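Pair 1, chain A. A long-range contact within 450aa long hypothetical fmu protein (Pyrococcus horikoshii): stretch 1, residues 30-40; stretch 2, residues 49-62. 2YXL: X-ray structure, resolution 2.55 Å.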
# COMPACT_ATOMS: atom_id res chain seq x y z
N PRO A 30 6.28 -2.54 -0.25
CA PRO A 30 5.46 -2.33 0.95
C PRO A 30 5.90 -3.25 2.09
O PRO A 30 6.44 -4.33 1.85
CB PRO A 30 4.05 -2.68 0.48
CG PRO A 30 4.25 -3.62 -0.66
CD PRO A 30 5.51 -3.19 -1.33
N SER A 31 5.66 -2.80 3.33
CA SER A 31 6.19 -3.46 4.53
C SER A 31 5.72 -4.91 4.76
O SER A 31 6.31 -5.63 5.56
CB SER A 31 5.91 -2.60 5.77
OG SER A 31 4.51 -2.41 5.95
N GLN A 32 4.66 -5.31 4.06
CA GLN A 32 4.17 -6.69 4.10
C GLN A 32 5.25 -7.69 3.70
O GLN A 32 5.38 -8.75 4.32
CB GLN A 32 2.94 -6.86 3.19
CG GLN A 32 1.63 -6.34 3.78
CD GLN A 32 1.35 -4.86 3.50
OE1 GLN A 32 0.30 -4.33 3.88
NE2 GLN A 32 2.29 -4.18 2.82
N TYR A 33 6.02 -7.35 2.66
CA TYR A 33 7.14 -8.16 2.20
C TYR A 33 8.20 -8.34 3.30
O TYR A 33 8.82 -9.39 3.41
CB TYR A 33 7.79 -7.54 0.96
CG TYR A 33 7.03 -7.74 -0.34
CD1 TYR A 33 7.42 -8.72 -1.24
CD2 TYR A 33 5.95 -6.93 -0.66
CE1 TYR A 33 6.72 -8.91 -2.44
CE2 TYR A 33 5.25 -7.10 -1.86
CZ TYR A 33 5.64 -8.10 -2.74
OH TYR A 33 4.96 -8.27 -3.92
N ALA A 34 8.39 -7.29 4.09
CA ALA A 34 9.32 -7.32 5.21
C ALA A 34 8.81 -8.21 6.34
O ALA A 34 9.58 -8.97 6.93
CB ALA A 34 9.58 -5.91 5.72
N LYS A 35 7.52 -8.11 6.63
CA LYS A 35 6.88 -8.93 7.64
C LYS A 35 6.97 -10.41 7.26
O LYS A 35 7.35 -11.24 8.08
CB LYS A 35 5.42 -8.52 7.85
CG LYS A 35 4.75 -9.20 9.04
CD LYS A 35 3.29 -8.76 9.20
CE LYS A 35 2.37 -9.43 8.19
NZ LYS A 35 2.20 -10.89 8.45
N ARG A 36 6.65 -10.71 6.01
CA ARG A 36 6.73 -12.08 5.48
C ARG A 36 8.15 -12.63 5.62
O ARG A 36 8.35 -13.72 6.15
CB ARG A 36 6.29 -12.14 4.02
CG ARG A 36 6.21 -13.56 3.44
CD ARG A 36 6.62 -13.62 1.96
NE ARG A 36 8.08 -13.59 1.79
CZ ARG A 36 8.79 -12.51 1.43
NH1 ARG A 36 8.18 -11.36 1.19
NH2 ARG A 36 10.11 -12.60 1.31
N GLU A 37 9.13 -11.85 5.15
CA GLU A 37 10.54 -12.23 5.19
C GLU A 37 11.02 -12.55 6.61
O GLU A 37 11.64 -13.58 6.84
CB GLU A 37 11.40 -11.13 4.54
CG GLU A 37 12.89 -11.15 4.90
CD GLU A 37 13.74 -12.00 3.97
OE1 GLU A 37 14.88 -11.57 3.68
OE2 GLU A 37 13.29 -13.08 3.54
N ALA A 38 10.70 -11.66 7.55
CA ALA A 38 11.14 -11.79 8.94
C ALA A 38 10.50 -12.98 9.65
O ALA A 38 11.16 -13.67 10.43
CB ALA A 38 10.86 -10.51 9.71
N PHE A 39 9.23 -13.22 9.35
CA PHE A 39 8.46 -14.30 9.98
C PHE A 39 8.94 -15.68 9.52
O PHE A 39 9.01 -16.61 10.33
CB PHE A 39 6.96 -14.10 9.71
CG PHE A 39 6.32 -13.05 10.58
CD1 PHE A 39 7.08 -12.03 11.18
CD2 PHE A 39 4.94 -13.05 10.79
CE1 PHE A 39 6.48 -11.06 11.97
CE2 PHE A 39 4.33 -12.08 11.59
CZ PHE A 39 5.10 -11.08 12.18
N LYS A 40 9.28 -15.80 8.24
CA LYS A 40 9.82 -17.04 7.68
C LYS A 40 11.26 -17.28 8.12
O LYS A 40 11.69 -18.43 8.26
CB LYS A 40 9.74 -17.04 6.15
CG LYS A 40 8.34 -16.84 5.57
CD LYS A 40 7.47 -18.09 5.71
CE LYS A 40 5.99 -17.73 5.69
NZ LYS A 40 5.64 -16.83 4.56
N LEU A 49 0.56 -17.12 16.98
CA LEU A 49 1.70 -16.21 17.07
C LEU A 49 1.74 -15.29 15.85
O LEU A 49 1.98 -14.08 15.99
CB LEU A 49 3.01 -16.98 17.21
CG LEU A 49 4.28 -16.16 17.47
CD1 LEU A 49 4.19 -15.41 18.79
CD2 LEU A 49 5.52 -17.05 17.45
N ASN A 50 1.51 -15.86 14.67
CA ASN A 50 1.46 -15.09 13.43
C ASN A 50 0.46 -13.95 13.52
O ASN A 50 0.75 -12.83 13.10
CB ASN A 50 1.12 -16.01 12.25
CG ASN A 50 1.55 -15.44 10.91
OD1 ASN A 50 1.04 -14.40 10.46
ND2 ASN A 50 2.48 -16.12 10.25
N ARG A 51 -0.71 -14.24 14.09
CA ARG A 51 -1.78 -13.26 14.29
C ARG A 51 -1.36 -12.15 15.27
O ARG A 51 -1.45 -10.97 14.94
CB ARG A 51 -3.06 -13.96 14.76
CG ARG A 51 -4.29 -13.07 14.83
CD ARG A 51 -5.54 -13.86 15.17
NE ARG A 51 -5.94 -14.77 14.09
CZ ARG A 51 -5.89 -16.10 14.16
NH1 ARG A 51 -5.45 -16.71 15.26
NH2 ARG A 51 -6.28 -16.83 13.13
N VAL A 52 -0.91 -12.56 16.45
CA VAL A 52 -0.49 -11.63 17.51
C VAL A 52 0.64 -10.69 17.04
O VAL A 52 0.56 -9.48 17.25
CB VAL A 52 -0.08 -12.41 18.80
CG1 VAL A 52 0.75 -11.55 19.73
CG2 VAL A 52 -1.32 -12.92 19.52
N LEU A 53 1.66 -11.26 16.40
CA LEU A 53 2.79 -10.47 15.92
C LEU A 53 2.42 -9.56 14.75
O LEU A 53 2.96 -8.46 14.63
CB LEU A 53 3.96 -11.38 15.55
CG LEU A 53 4.63 -12.22 16.64
CD1 LEU A 53 5.85 -12.92 16.08
CD2 LEU A 53 5.01 -11.39 17.87
N THR A 54 1.49 -10.02 13.91
CA THR A 54 0.96 -9.22 12.80
C THR A 54 0.18 -8.02 13.34
O THR A 54 0.33 -6.90 12.84
CB THR A 54 0.08 -10.07 11.85
OG1 THR A 54 0.88 -11.08 11.23
CG2 THR A 54 -0.57 -9.22 10.76
N MET A 55 -0.65 -8.27 14.35
CA MET A 55 -1.40 -7.21 15.02
C MET A 55 -0.46 -6.15 15.61
O MET A 55 -0.69 -4.96 15.45
CB MET A 55 -2.31 -7.83 16.10
CG MET A 55 -3.14 -6.83 16.91
SD MET A 55 -2.22 -6.08 18.28
CE MET A 55 -2.13 -7.45 19.44
N ILE A 56 0.60 -6.60 16.28
CA ILE A 56 1.61 -5.70 16.86
C ILE A 56 2.33 -4.92 15.76
O ILE A 56 2.54 -3.70 15.88
CB ILE A 56 2.61 -6.46 17.78
CG1 ILE A 56 1.89 -7.00 19.02
CG2 ILE A 56 3.78 -5.55 18.19
CD1 ILE A 56 2.73 -7.92 19.89
N PHE A 57 2.70 -5.62 14.69
CA PHE A 57 3.35 -5.02 13.52
C PHE A 57 2.58 -3.80 13.02
O PHE A 57 3.15 -2.71 12.90
CB PHE A 57 3.50 -6.07 12.41
CG PHE A 57 4.17 -5.55 11.17
CD1 PHE A 57 3.41 -5.11 10.09
CD2 PHE A 57 5.56 -5.52 11.07
CE1 PHE A 57 4.02 -4.64 8.92
CE2 PHE A 57 6.18 -5.05 9.91
CZ PHE A 57 5.41 -4.61 8.84
N TYR A 58 1.30 -3.97 12.73
CA TYR A 58 0.46 -2.88 12.24
C TYR A 58 0.15 -1.82 13.29
O TYR A 58 -0.08 -0.66 12.94
CB TYR A 58 -0.83 -3.41 11.60
CG TYR A 58 -0.62 -4.08 10.27
CD1 TYR A 58 -0.94 -5.43 10.09
CD2 TYR A 58 -0.08 -3.38 9.18
CE1 TYR A 58 -0.75 -6.06 8.86
CE2 TYR A 58 0.12 -4.00 7.95
CZ TYR A 58 -0.21 -5.34 7.80
OH TYR A 58 -0.02 -5.96 6.59
N ASP A 59 0.13 -2.21 14.56
CA ASP A 59 -0.04 -1.25 15.64
C ASP A 59 1.15 -0.29 15.71
O ASP A 59 0.97 0.91 15.92
CB ASP A 59 -0.22 -1.98 16.98
CG ASP A 59 -0.83 -1.10 18.05
OD1 ASP A 59 -1.92 -0.53 17.83
OD2 ASP A 59 -0.23 -0.99 19.14
N ILE A 60 2.36 -0.82 15.52
CA ILE A 60 3.57 -0.01 15.50
C ILE A 60 3.59 0.91 14.27
O ILE A 60 3.85 2.11 14.39
CB ILE A 60 4.87 -0.88 15.55
CG1 ILE A 60 4.95 -1.65 16.87
CG2 ILE A 60 6.11 -0.02 15.34
CD1 ILE A 60 5.94 -2.80 16.88
N MET A 61 3.30 0.35 13.09
CA MET A 61 3.25 1.13 11.86
C MET A 61 2.25 2.28 11.97
O MET A 61 2.57 3.42 11.63
CB MET A 61 2.91 0.24 10.65
CG MET A 61 3.99 -0.78 10.28
SD MET A 61 5.61 -0.01 10.10
CE MET A 61 6.62 -1.40 9.61
N LYS A 62 1.06 1.97 12.48
CA LYS A 62 -0.01 2.94 12.64
C LYS A 62 0.34 4.09 13.59
O LYS A 62 -0.01 5.24 13.32
CB LYS A 62 -1.28 2.21 13.11
CG LYS A 62 -2.54 3.05 13.20
CD LYS A 62 -3.79 2.16 13.23
CE LYS A 62 -3.83 1.23 14.45
NZ LYS A 62 -5.00 0.30 14.41

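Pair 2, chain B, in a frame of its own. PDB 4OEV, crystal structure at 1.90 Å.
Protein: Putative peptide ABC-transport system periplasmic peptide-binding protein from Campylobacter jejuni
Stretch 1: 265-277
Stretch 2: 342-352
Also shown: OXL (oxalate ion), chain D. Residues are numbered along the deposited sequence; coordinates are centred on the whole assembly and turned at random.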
# COMPACT_ATOMS: atom_id res chain seq x y z
N ALA B 265 2.25 -7.42 -25.83
CA ALA B 265 1.07 -6.99 -26.55
C ALA B 265 0.61 -5.58 -26.18
O ALA B 265 -0.14 -4.95 -26.93
CB ALA B 265 -0.06 -7.96 -26.29
N VAL B 266 1.01 -5.09 -25.02
CA VAL B 266 0.46 -3.82 -24.52
C VAL B 266 1.37 -2.62 -24.82
O VAL B 266 2.55 -2.61 -24.45
CB VAL B 266 0.22 -3.90 -22.97
CG1 VAL B 266 -0.36 -2.54 -22.46
CG2 VAL B 266 -0.73 -5.04 -22.62
N ASP B 267 0.83 -1.60 -25.48
CA ASP B 267 1.58 -0.38 -25.75
C ASP B 267 1.44 0.56 -24.56
O ASP B 267 0.53 1.41 -24.53
CB ASP B 267 1.09 0.29 -27.06
CG ASP B 267 1.92 1.52 -27.46
OD1 ASP B 267 2.91 1.83 -26.77
OD2 ASP B 267 1.61 2.13 -28.50
N LYS B 268 2.33 0.38 -23.59
CA LYS B 268 2.29 1.12 -22.34
C LYS B 268 2.53 2.61 -22.56
O LYS B 268 1.96 3.44 -21.84
CB LYS B 268 3.35 0.58 -21.36
CG LYS B 268 3.25 -0.89 -21.08
CD LYS B 268 4.07 -1.23 -19.86
CE LYS B 268 4.67 -2.59 -19.93
NZ LYS B 268 5.49 -2.90 -18.67
N GLU B 269 3.38 2.96 -23.52
CA GLU B 269 3.63 4.39 -23.77
C GLU B 269 2.33 5.10 -24.13
O GLU B 269 2.06 6.19 -23.64
CB GLU B 269 4.66 4.60 -24.88
CG GLU B 269 6.08 4.31 -24.49
CD GLU B 269 6.63 5.32 -23.48
OE1 GLU B 269 6.14 6.48 -23.45
OE2 GLU B 269 7.54 4.94 -22.70
N SER B 270 1.51 4.46 -24.96
CA SER B 270 0.26 5.06 -25.37
C SER B 270 -0.73 5.25 -24.22
O SER B 270 -1.48 6.23 -24.19
CB SER B 270 -0.38 4.21 -26.48
OG SER B 270 -1.73 4.58 -26.67
N ILE B 271 -0.75 4.32 -23.27
CA ILE B 271 -1.63 4.40 -22.12
C ILE B 271 -1.33 5.60 -21.22
O ILE B 271 -2.23 6.35 -20.83
CB ILE B 271 -1.52 3.11 -21.28
CG1 ILE B 271 -2.33 1.99 -21.90
CG2 ILE B 271 -1.97 3.35 -19.83
CD1 ILE B 271 -2.11 0.69 -21.17
N VAL B 272 -0.06 5.76 -20.89
CA VAL B 272 0.34 6.85 -20.03
C VAL B 272 0.14 8.18 -20.72
O VAL B 272 -0.34 9.15 -20.11
CB VAL B 272 1.80 6.70 -19.60
CG1 VAL B 272 2.29 7.97 -18.94
CG2 VAL B 272 1.92 5.53 -18.69
N LYS B 273 0.51 8.24 -21.99
CA LYS B 273 0.33 9.44 -22.77
C LYS B 273 -1.14 9.83 -22.82
O LYS B 273 -1.50 10.97 -22.54
CB LYS B 273 0.88 9.26 -24.18
CG LYS B 273 0.64 10.44 -25.11
CD LYS B 273 1.13 10.12 -26.53
CE LYS B 273 0.39 8.89 -27.12
NZ LYS B 273 1.06 8.19 -28.27
N ASN B 274 -1.99 8.87 -23.17
CA ASN B 274 -3.37 9.20 -23.52
C ASN B 274 -4.38 9.09 -22.38
O ASN B 274 -5.16 10.01 -22.17
CB ASN B 274 -3.80 8.35 -24.71
CG ASN B 274 -2.93 8.62 -25.93
OD1 ASN B 274 -2.68 9.79 -26.28
ND2 ASN B 274 -2.44 7.56 -26.57
N LEU B 275 -4.39 7.97 -21.67
CA LEU B 275 -5.37 7.83 -20.60
C LEU B 275 -5.03 8.66 -19.37
O LEU B 275 -5.90 9.34 -18.79
CB LEU B 275 -5.50 6.36 -20.19
CG LEU B 275 -6.40 6.06 -19.01
CD1 LEU B 275 -7.84 6.52 -19.29
CD2 LEU B 275 -6.33 4.57 -18.74
N LEU B 276 -3.75 8.64 -19.02
CA LEU B 276 -3.32 9.15 -17.73
C LEU B 276 -2.79 10.54 -17.82
O LEU B 276 -2.38 11.10 -16.79
CB LEU B 276 -2.26 8.25 -17.13
CG LEU B 276 -2.96 7.08 -16.47
CD1 LEU B 276 -1.99 5.98 -16.22
CD2 LEU B 276 -3.58 7.58 -15.17
N HIS B 277 -2.74 11.07 -19.04
CA HIS B 277 -2.45 12.48 -19.28
C HIS B 277 -1.19 12.93 -18.58
O HIS B 277 -1.15 14.02 -17.99
CB HIS B 277 -3.62 13.36 -18.82
CG HIS B 277 -4.95 12.93 -19.37
ND1 HIS B 277 -5.22 12.91 -20.73
CD2 HIS B 277 -6.09 12.54 -18.75
CE1 HIS B 277 -6.47 12.51 -20.92
NE2 HIS B 277 -7.02 12.28 -19.74
N PRO B 342 -12.33 4.54 -11.82
CA PRO B 342 -12.47 4.76 -13.26
C PRO B 342 -11.17 4.47 -13.97
O PRO B 342 -11.24 4.05 -15.13
CB PRO B 342 -12.86 6.23 -13.39
CG PRO B 342 -12.26 6.92 -12.13
CD PRO B 342 -12.40 5.82 -11.05
N LEU B 343 -10.04 4.64 -13.28
CA LEU B 343 -8.74 4.40 -13.89
C LEU B 343 -8.57 2.92 -14.21
O LEU B 343 -8.15 2.54 -15.32
CB LEU B 343 -7.64 4.90 -12.98
CG LEU B 343 -6.23 4.63 -13.51
CD1 LEU B 343 -6.13 5.19 -14.93
CD2 LEU B 343 -5.23 5.32 -12.63
N ARG B 344 -8.97 2.09 -13.26
CA ARG B 344 -8.82 0.64 -13.44
C ARG B 344 -9.81 0.11 -14.47
O ARG B 344 -9.44 -0.76 -15.27
CB ARG B 344 -9.00 -0.08 -12.09
CG ARG B 344 -8.15 0.51 -11.00
CD ARG B 344 -7.98 -0.49 -9.87
NE ARG B 344 -7.48 0.06 -8.60
CZ ARG B 344 -6.74 -0.64 -7.71
NH1 ARG B 344 -6.36 -0.09 -6.55
NH2 ARG B 344 -6.35 -1.88 -8.00
N VAL B 345 -11.04 0.62 -14.47
CA VAL B 345 -12.00 0.25 -15.50
C VAL B 345 -11.46 0.60 -16.89
O VAL B 345 -11.55 -0.23 -17.82
CB VAL B 345 -13.37 0.96 -15.33
CG1 VAL B 345 -14.25 0.74 -16.57
CG2 VAL B 345 -14.04 0.50 -14.02
N SER B 346 -10.91 1.81 -17.03
CA SER B 346 -10.35 2.24 -18.32
C SER B 346 -9.20 1.34 -18.72
O SER B 346 -9.10 0.92 -19.86
CB SER B 346 -9.88 3.69 -18.27
OG SER B 346 -11.00 4.57 -18.28
N LEU B 347 -8.32 1.05 -17.77
CA LEU B 347 -7.22 0.15 -18.05
C LEU B 347 -7.63 -1.27 -18.45
O LEU B 347 -7.00 -1.84 -19.35
CB LEU B 347 -6.30 0.08 -16.81
CG LEU B 347 -5.45 1.33 -16.60
CD1 LEU B 347 -4.75 1.19 -15.22
CD2 LEU B 347 -4.46 1.56 -17.74
N ALA B 348 -8.65 -1.85 -17.81
CA ALA B 348 -9.14 -3.18 -18.15
C ALA B 348 -9.69 -3.17 -19.59
O ALA B 348 -9.54 -4.15 -20.34
CB ALA B 348 -10.21 -3.63 -17.20
N GLY B 349 -10.36 -2.08 -19.95
CA GLY B 349 -10.84 -1.87 -21.32
C GLY B 349 -9.73 -1.79 -22.35
O GLY B 349 -9.85 -2.36 -23.45
N ILE B 350 -8.65 -1.09 -22.03
CA ILE B 350 -7.53 -0.93 -22.94
C ILE B 350 -6.80 -2.27 -23.12
O ILE B 350 -6.52 -2.68 -24.27
CB ILE B 350 -6.58 0.17 -22.44
CG1 ILE B 350 -7.28 1.52 -22.54
CG2 ILE B 350 -5.32 0.22 -23.30
CD1 ILE B 350 -6.50 2.66 -21.89
N LEU B 351 -6.57 -2.99 -22.02
CA LEU B 351 -5.94 -4.31 -22.12
C LEU B 351 -6.74 -5.25 -23.05
O LEU B 351 -6.17 -5.90 -23.92
CB LEU B 351 -5.80 -4.95 -20.73
CG LEU B 351 -4.87 -4.22 -19.78
CD1 LEU B 351 -4.87 -4.95 -18.41
CD2 LEU B 351 -3.44 -4.11 -20.31
N GLN B 352 -8.06 -5.28 -22.87
CA GLN B 352 -8.94 -6.11 -23.68
C GLN B 352 -8.78 -5.77 -25.16
O GLN B 352 -8.70 -6.63 -26.00
CB GLN B 352 -10.39 -5.97 -23.24
CG GLN B 352 -11.41 -6.73 -24.15
CD GLN B 352 -12.84 -6.39 -23.76
OE1 GLN B 352 -13.20 -5.20 -23.67
NE2 GLN B 352 -13.64 -7.41 -23.50
C1 OXL D . -5.20 -3.19 -4.98
C2 OXL D . -4.76 -4.07 -3.82
O1 OXL D . -5.23 -3.59 -6.22
O2 OXL D . -4.96 -5.29 -3.94
O3 OXL D . -5.57 -2.04 -4.67
O4 OXL D . -4.35 -3.58 -2.70

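Pair 1 and pair 2 share one backbone arrangement. In each, a helical stretch lies beside a second helix that runs in a roughly opposing direction. In pair 1 the two helix directions differ by 142°, and the axes approach to 11.7 Å. Fourteen central residues superpose with an RMSD of 0.4 Å. The superposition matches A:Lys35 with B:Ile271 and A:Phe39 with B:Leu275; across from them, A:Asn50, A:Leu53, A:Thr54, A:Phe57 and A:Tyr58 match B:Leu343, B:Ser346, B:Leu347, B:Ile350 and B:Leu351. The buried surface is similar, 458 Å² in pair 1 and 394 Å² in pair 2.

The first shared position is A:Lys35 and B:Ile271. Both point toward the other helix. The lysine does two jobs. Its aliphatic chain lies over one face of the A:Phe57 ring, with CD of A:Lys35 4.0 Å from the ring centroid, a CH-pi contact. Its end then reaches A:Thr54, and NZ of A:Lys35 donates a hydrogen bond of 3.1 Å to OG1 of A:Thr54. That hydroxyl also donates to its own helix, with OG1 of A:Thr54 2.6 Å from O of A:Asn50. In pair 2 the same two partner positions are aliphatic. CG1 of B:Ile271 lies 3.7 Å from CG2 of B:Ile350, and CG2 of B:Ile271 lies 3.7 Å from CD2 of B:Leu347. A branched side chain thus meets both partners through carbon alone.

The second shared position is A:Phe39 and B:Leu275. Their CA atoms are 1.8 Å apart after superposition, yet their side-chain centres differ by only 1.0 Å. The space is filled in the same place from a shifted backbone. CZ of A:Phe39 packs 3.6 Å from CB of A:Leu53. The ring turns its edge to the polar atoms, with CE2 of A:Phe39 3.6 Å from OG1 of A:Thr54. B:Leu275 meets small and aliphatic neighbours instead. Its CD1 is 3.6 Å from CB of B:Ser346. Its CD2 is 3.7 Å from CD2 of B:Leu347 and 3.7 Å from CD1 of B:Ile350.

B:Leu276 has no counterpart in pair 1. Its CD2 is 3.5 Å from CD1 of B:Leu343, which adds to the apolar layer.

A:Tyr58 and B:Leu351 both leave their helix sideways, and both side chains end nearer the other stretch. OH of A:Tyr58 donates a 3.2 Å hydrogen bond to OE1 of A:Gln32. CD2 of B:Leu351 packs 3.7 Å from CG2 of B:Val266.

Pair 1 therefore joins its helices by two hydrogen bonds as well as ring packing. Pair 2 has no hydrogen bond across the stretches and relies on aliphatic contact.

A:Arg51 and B:Arg344 match, and both point away from the contact. B:Arg344 binds the oxalate: NH1 of B:Arg344 donates to O3 of OXL at 2.8 Å, and NH2 of B:Arg344 to O1 of OXL at 2.7 Å.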